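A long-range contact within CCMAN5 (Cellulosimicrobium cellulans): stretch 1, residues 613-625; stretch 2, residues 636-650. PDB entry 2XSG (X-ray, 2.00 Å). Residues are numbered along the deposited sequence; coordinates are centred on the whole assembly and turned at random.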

# COMPACT_ATOMS: atom_id res chain seq x y z
N ALA A 613 12.34 -1.27 -18.55
CA ALA A 613 13.15 -2.42 -18.09
C ALA A 613 12.81 -2.91 -16.67
O ALA A 613 12.55 -4.11 -16.45
CB ALA A 613 14.66 -2.09 -18.19
N ILE A 614 12.81 -1.98 -15.72
CA ILE A 614 12.52 -2.31 -14.32
C ILE A 614 11.14 -2.95 -14.21
O ILE A 614 10.96 -3.92 -13.47
CB ILE A 614 12.63 -1.06 -13.40
CG1 ILE A 614 14.08 -0.56 -13.33
CG2 ILE A 614 12.17 -1.38 -11.93
CD1 ILE A 614 14.24 0.89 -12.83
N TYR A 615 10.17 -2.41 -14.93
CA TYR A 615 8.77 -2.84 -14.71
C TYR A 615 8.30 -3.98 -15.61
O TYR A 615 7.34 -4.65 -15.27
CB TYR A 615 7.82 -1.65 -14.81
CG TYR A 615 8.01 -0.66 -13.70
CD1 TYR A 615 7.38 -0.86 -12.47
CD2 TYR A 615 8.83 0.46 -13.87
CE1 TYR A 615 7.56 0.03 -11.43
CE2 TYR A 615 9.01 1.36 -12.83
CZ TYR A 615 8.37 1.15 -11.61
OH TYR A 615 8.54 2.04 -10.57
N THR A 616 8.98 -4.21 -16.73
CA THR A 616 8.48 -5.22 -17.67
C THR A 616 9.53 -6.21 -18.18
O THR A 616 9.18 -7.11 -18.94
CB THR A 616 7.77 -4.62 -18.89
OG1 THR A 616 8.74 -4.10 -19.81
CG2 THR A 616 6.82 -3.51 -18.49
N LYS A 617 10.78 -6.06 -17.76
CA LYS A 617 11.89 -6.90 -18.22
C LYS A 617 12.74 -7.38 -17.03
O LYS A 617 12.40 -7.12 -15.87
CB LYS A 617 12.77 -6.11 -19.21
CG LYS A 617 12.03 -5.60 -20.45
CD LYS A 617 12.96 -4.76 -21.32
CE LYS A 617 12.29 -4.31 -22.60
NZ LYS A 617 11.99 -5.43 -23.53
N GLU A 618 13.82 -8.09 -17.32
CA GLU A 618 14.80 -8.48 -16.32
C GLU A 618 15.77 -7.34 -16.13
O GLU A 618 16.19 -6.73 -17.11
CB GLU A 618 15.59 -9.69 -16.78
CG GLU A 618 14.82 -10.98 -16.89
CD GLU A 618 15.75 -12.18 -16.83
OE1 GLU A 618 16.94 -12.03 -17.19
OE2 GLU A 618 15.31 -13.26 -16.38
N THR A 619 16.12 -7.05 -14.88
CA THR A 619 17.18 -6.09 -14.58
C THR A 619 18.17 -6.66 -13.58
O THR A 619 17.87 -7.65 -12.89
CB THR A 619 16.63 -4.79 -13.94
OG1 THR A 619 15.70 -5.13 -12.89
CG2 THR A 619 15.95 -3.91 -14.98
N TRP A 620 19.34 -6.03 -13.49
CA TRP A 620 20.30 -6.30 -12.42
C TRP A 620 19.80 -5.75 -11.09
O TRP A 620 19.39 -4.59 -11.00
CB TRP A 620 21.66 -5.69 -12.74
CG TRP A 620 22.44 -6.53 -13.69
CD1 TRP A 620 22.81 -6.20 -14.97
CD2 TRP A 620 22.94 -7.85 -13.45
NE1 TRP A 620 23.52 -7.23 -15.53
CE2 TRP A 620 23.62 -8.26 -14.62
CE3 TRP A 620 22.91 -8.72 -12.35
CZ2 TRP A 620 24.25 -9.50 -14.73
CZ3 TRP A 620 23.54 -9.96 -12.46
CH2 TRP A 620 24.20 -10.34 -13.64
N ASN A 621 19.81 -6.61 -10.08
CA ASN A 621 19.41 -6.22 -8.73
C ASN A 621 20.49 -6.50 -7.72
O ASN A 621 20.85 -7.65 -7.48
CB ASN A 621 18.11 -6.91 -8.34
CG ASN A 621 16.92 -6.30 -9.05
OD1 ASN A 621 16.31 -5.36 -8.55
ND2 ASN A 621 16.62 -6.79 -10.25
N ARG A 622 21.05 -5.41 -7.18
CA ARG A 622 22.09 -5.48 -6.17
C ARG A 622 21.51 -5.46 -4.75
O ARG A 622 22.01 -6.14 -3.85
CB ARG A 622 23.10 -4.33 -6.34
CG ARG A 622 24.14 -4.26 -5.20
CD ARG A 622 25.24 -3.22 -5.44
NE ARG A 622 26.10 -3.10 -4.25
CZ ARG A 622 27.12 -2.25 -4.12
NH1 ARG A 622 27.48 -1.44 -5.11
NH2 ARG A 622 27.81 -2.23 -2.99
N TYR A 623 20.43 -4.71 -4.56
CA TYR A 623 19.91 -4.49 -3.21
C TYR A 623 18.56 -5.15 -2.91
O TYR A 623 17.66 -5.19 -3.74
CB TYR A 623 19.82 -2.99 -2.93
CG TYR A 623 21.16 -2.26 -2.99
CD1 TYR A 623 21.56 -1.60 -4.14
CD2 TYR A 623 21.99 -2.19 -1.87
CE1 TYR A 623 22.77 -0.90 -4.20
CE2 TYR A 623 23.21 -1.51 -1.92
CZ TYR A 623 23.58 -0.87 -3.09
OH TYR A 623 24.78 -0.18 -3.15
N ILE A 624 18.45 -5.68 -1.68
CA ILE A 624 17.16 -6.09 -1.09
C ILE A 624 16.70 -4.97 -0.17
O ILE A 624 17.36 -3.94 -0.10
CB ILE A 624 17.26 -7.48 -0.35
CG1 ILE A 624 18.49 -7.54 0.57
CG2 ILE A 624 17.29 -8.63 -1.37
CD1 ILE A 624 18.54 -8.77 1.48
N ALA A 625 15.57 -5.14 0.51
CA ALA A 625 14.95 -4.06 1.27
C ALA A 625 15.32 -4.07 2.74
O ALA A 625 14.91 -3.19 3.49
CB ALA A 625 13.44 -4.07 1.09
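Stretch 2, residues 636-650: GGEFTPPLKTKVYRL

Stretch 2 runs back along stretch 1 as an antiparallel partner, strand 642-646 lying against strand 618-623 with their N-to-C directions at 147° and their axes approaching to 4.1 Å. Thr-619 faces Thr-645 and Asn-621 faces Leu-643, each pair closed by two backbone hydrogen bonds: Thr-619 N to Thr-645 O (2.9 Å) and Asn-621 N to Leu-643 O (2.8 Å) are matched by returns of 3.0 Å from Thr-645 N to Thr-619 O and from Leu-643 N to Asn-621 O.

Between them, Trp-620 (chi1 m, chi2 114°) swings its indole across to Lys-644, whose CB lies 3.9 Å from the centroid of the six-membered ring. The extended t rotamers of Lys-644 suit this exposed site, carrying its amine outward beyond the methylenes.

A corner at Thr-640 and Pro-641, with a cis peptide before the proline, separates this strand from 638-639. There Arg-622, all trans, reaches Glu-638 (m, t) in a two-pronged salt bridge: NE to OE1 and NH2 to OE2, both 3.0 Å. Phe-639 (m, -89°) presents a ring face to Ile-624 CG2, 3.7 Å from its centroid. Gly-637, at phi 79°, adopts a conformation that favours glycine; its O accepts from Ile-624 N at 3.0 Å.

Beyond the strands, Tyr-615 CD1 meets Tyr-648 CE1 at 3.3 Å, both side chains in m.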

# COMPACT_ATOMS: atom_id res chain seq x y z
N GLY A 636 24.13 -7.97 4.22
CA GLY A 636 24.56 -6.57 4.21
C GLY A 636 23.65 -5.71 3.34
O GLY A 636 24.11 -4.72 2.78
N GLY A 637 22.37 -6.10 3.24
CA GLY A 637 21.38 -5.39 2.41
C GLY A 637 21.45 -5.69 0.92
O GLY A 637 20.78 -5.03 0.10
N GLU A 638 22.23 -6.70 0.55
CA GLU A 638 22.43 -6.99 -0.87
C GLU A 638 22.13 -8.45 -1.25
O GLU A 638 22.23 -9.35 -0.40
CB GLU A 638 23.86 -6.62 -1.28
CG GLU A 638 24.20 -5.18 -0.95
CD GLU A 638 25.55 -4.72 -1.46
OE1 GLU A 638 26.15 -5.42 -2.30
OE2 GLU A 638 26.02 -3.65 -1.02
N PHE A 639 21.74 -8.64 -2.51
CA PHE A 639 21.78 -9.95 -3.18
C PHE A 639 23.25 -10.33 -3.32
O PHE A 639 24.02 -9.59 -3.93
CB PHE A 639 21.19 -9.88 -4.60
CG PHE A 639 19.68 -9.71 -4.68
CD1 PHE A 639 18.85 -10.81 -4.70
CD2 PHE A 639 19.12 -8.44 -4.82
CE1 PHE A 639 17.45 -10.66 -4.80
CE2 PHE A 639 17.72 -8.26 -4.93
CZ PHE A 639 16.89 -9.37 -4.91
N THR A 640 23.65 -11.48 -2.78
CA THR A 640 25.05 -11.93 -2.88
C THR A 640 25.08 -13.32 -3.53
O THR A 640 24.86 -14.32 -2.85
CB THR A 640 25.72 -12.03 -1.50
OG1 THR A 640 24.96 -12.94 -0.69
CG2 THR A 640 25.79 -10.65 -0.80
N PRO A 641 25.36 -13.38 -4.85
CA PRO A 641 25.72 -12.26 -5.72
C PRO A 641 24.52 -11.46 -6.22
O PRO A 641 23.37 -11.90 -6.06
CB PRO A 641 26.38 -12.97 -6.91
CG PRO A 641 25.64 -14.31 -6.99
CD PRO A 641 25.38 -14.68 -5.56
N PRO A 642 24.77 -10.29 -6.85
CA PRO A 642 23.71 -9.58 -7.56
C PRO A 642 22.97 -10.50 -8.54
O PRO A 642 23.58 -11.40 -9.12
CB PRO A 642 24.47 -8.51 -8.32
CG PRO A 642 25.60 -8.18 -7.43
CD PRO A 642 26.04 -9.53 -6.90
N LEU A 643 21.69 -10.23 -8.74
CA LEU A 643 20.81 -11.14 -9.48
C LEU A 643 20.09 -10.43 -10.65
O LEU A 643 19.54 -9.36 -10.49
CB LEU A 643 19.82 -11.75 -8.49
CG LEU A 643 18.71 -12.70 -8.91
CD1 LEU A 643 19.27 -14.12 -9.05
CD2 LEU A 643 17.58 -12.67 -7.87
N LYS A 644 20.12 -11.05 -11.83
CA LYS A 644 19.37 -10.54 -12.98
C LYS A 644 18.02 -11.24 -13.04
O LYS A 644 17.95 -12.45 -13.26
CB LYS A 644 20.15 -10.75 -14.28
CG LYS A 644 19.64 -9.87 -15.42
CD LYS A 644 20.60 -9.89 -16.60
CE LYS A 644 20.08 -9.04 -17.75
NZ LYS A 644 20.69 -9.52 -19.03
N THR A 645 16.96 -10.48 -12.85
CA THR A 645 15.64 -11.04 -12.62
C THR A 645 14.59 -9.97 -12.87
O THR A 645 14.92 -8.77 -12.85
CB THR A 645 15.53 -11.58 -11.16
OG1 THR A 645 14.23 -12.12 -10.94
CG2 THR A 645 15.80 -10.46 -10.14
N LYS A 646 13.35 -10.39 -13.13
CA LYS A 646 12.24 -9.44 -13.23
C LYS A 646 11.91 -8.97 -11.82
O LYS A 646 11.89 -9.76 -10.88
CB LYS A 646 10.99 -10.08 -13.83
CG LYS A 646 11.10 -10.58 -15.24
CD LYS A 646 9.69 -10.86 -15.79
CE LYS A 646 9.55 -10.49 -17.26
NZ LYS A 646 8.23 -10.98 -17.78
N VAL A 647 11.62 -7.68 -11.70
CA VAL A 647 11.29 -7.09 -10.41
C VAL A 647 9.83 -7.42 -10.10
O VAL A 647 9.48 -7.74 -8.96
CB VAL A 647 11.57 -5.56 -10.43
CG1 VAL A 647 10.91 -4.82 -9.25
CG2 VAL A 647 13.06 -5.32 -10.42
N TYR A 648 9.00 -7.36 -11.13
CA TYR A 648 7.59 -7.65 -11.05
C TYR A 648 7.27 -8.90 -11.87
O TYR A 648 7.60 -8.94 -13.06
CB TYR A 648 6.79 -6.49 -11.65
CG TYR A 648 6.77 -5.25 -10.81
CD1 TYR A 648 7.82 -4.33 -10.87
CD2 TYR A 648 5.68 -4.96 -9.99
CE1 TYR A 648 7.80 -3.16 -10.09
CE2 TYR A 648 5.64 -3.77 -9.22
CZ TYR A 648 6.71 -2.89 -9.28
OH TYR A 648 6.67 -1.74 -8.53
N ARG A 649 6.64 -9.91 -11.24
CA ARG A 649 6.22 -11.15 -11.93
C ARG A 649 4.72 -11.38 -11.77
O ARG A 649 4.16 -11.06 -10.72
CB ARG A 649 6.93 -12.41 -11.37
CG ARG A 649 8.44 -12.29 -11.18
CD ARG A 649 9.18 -13.62 -11.37
NE ARG A 649 10.28 -13.36 -12.30
CZ ARG A 649 11.42 -14.05 -12.40
NH1 ARG A 649 11.65 -15.08 -11.59
NH2 ARG A 649 12.34 -13.69 -13.30
N LEU A 650 4.08 -11.97 -12.79
CA LEU A 650 2.72 -12.46 -12.61
C LEU A 650 2.83 -13.87 -12.02
O LEU A 650 2.66 -14.88 -12.72
CB LEU A 650 1.90 -12.46 -13.91
CG LEU A 650 0.38 -12.58 -13.70
CD1 LEU A 650 -0.24 -11.28 -13.17
CD2 LEU A 650 -0.32 -13.02 -14.98
O HOH W 1 9.94 -6.48 -13.86
O HOH W 2 13.04 -5.83 -13.57
O HOH W 3 7.36 -7.49 -15.25
O HOH W 4 8.56 0.37 -8.18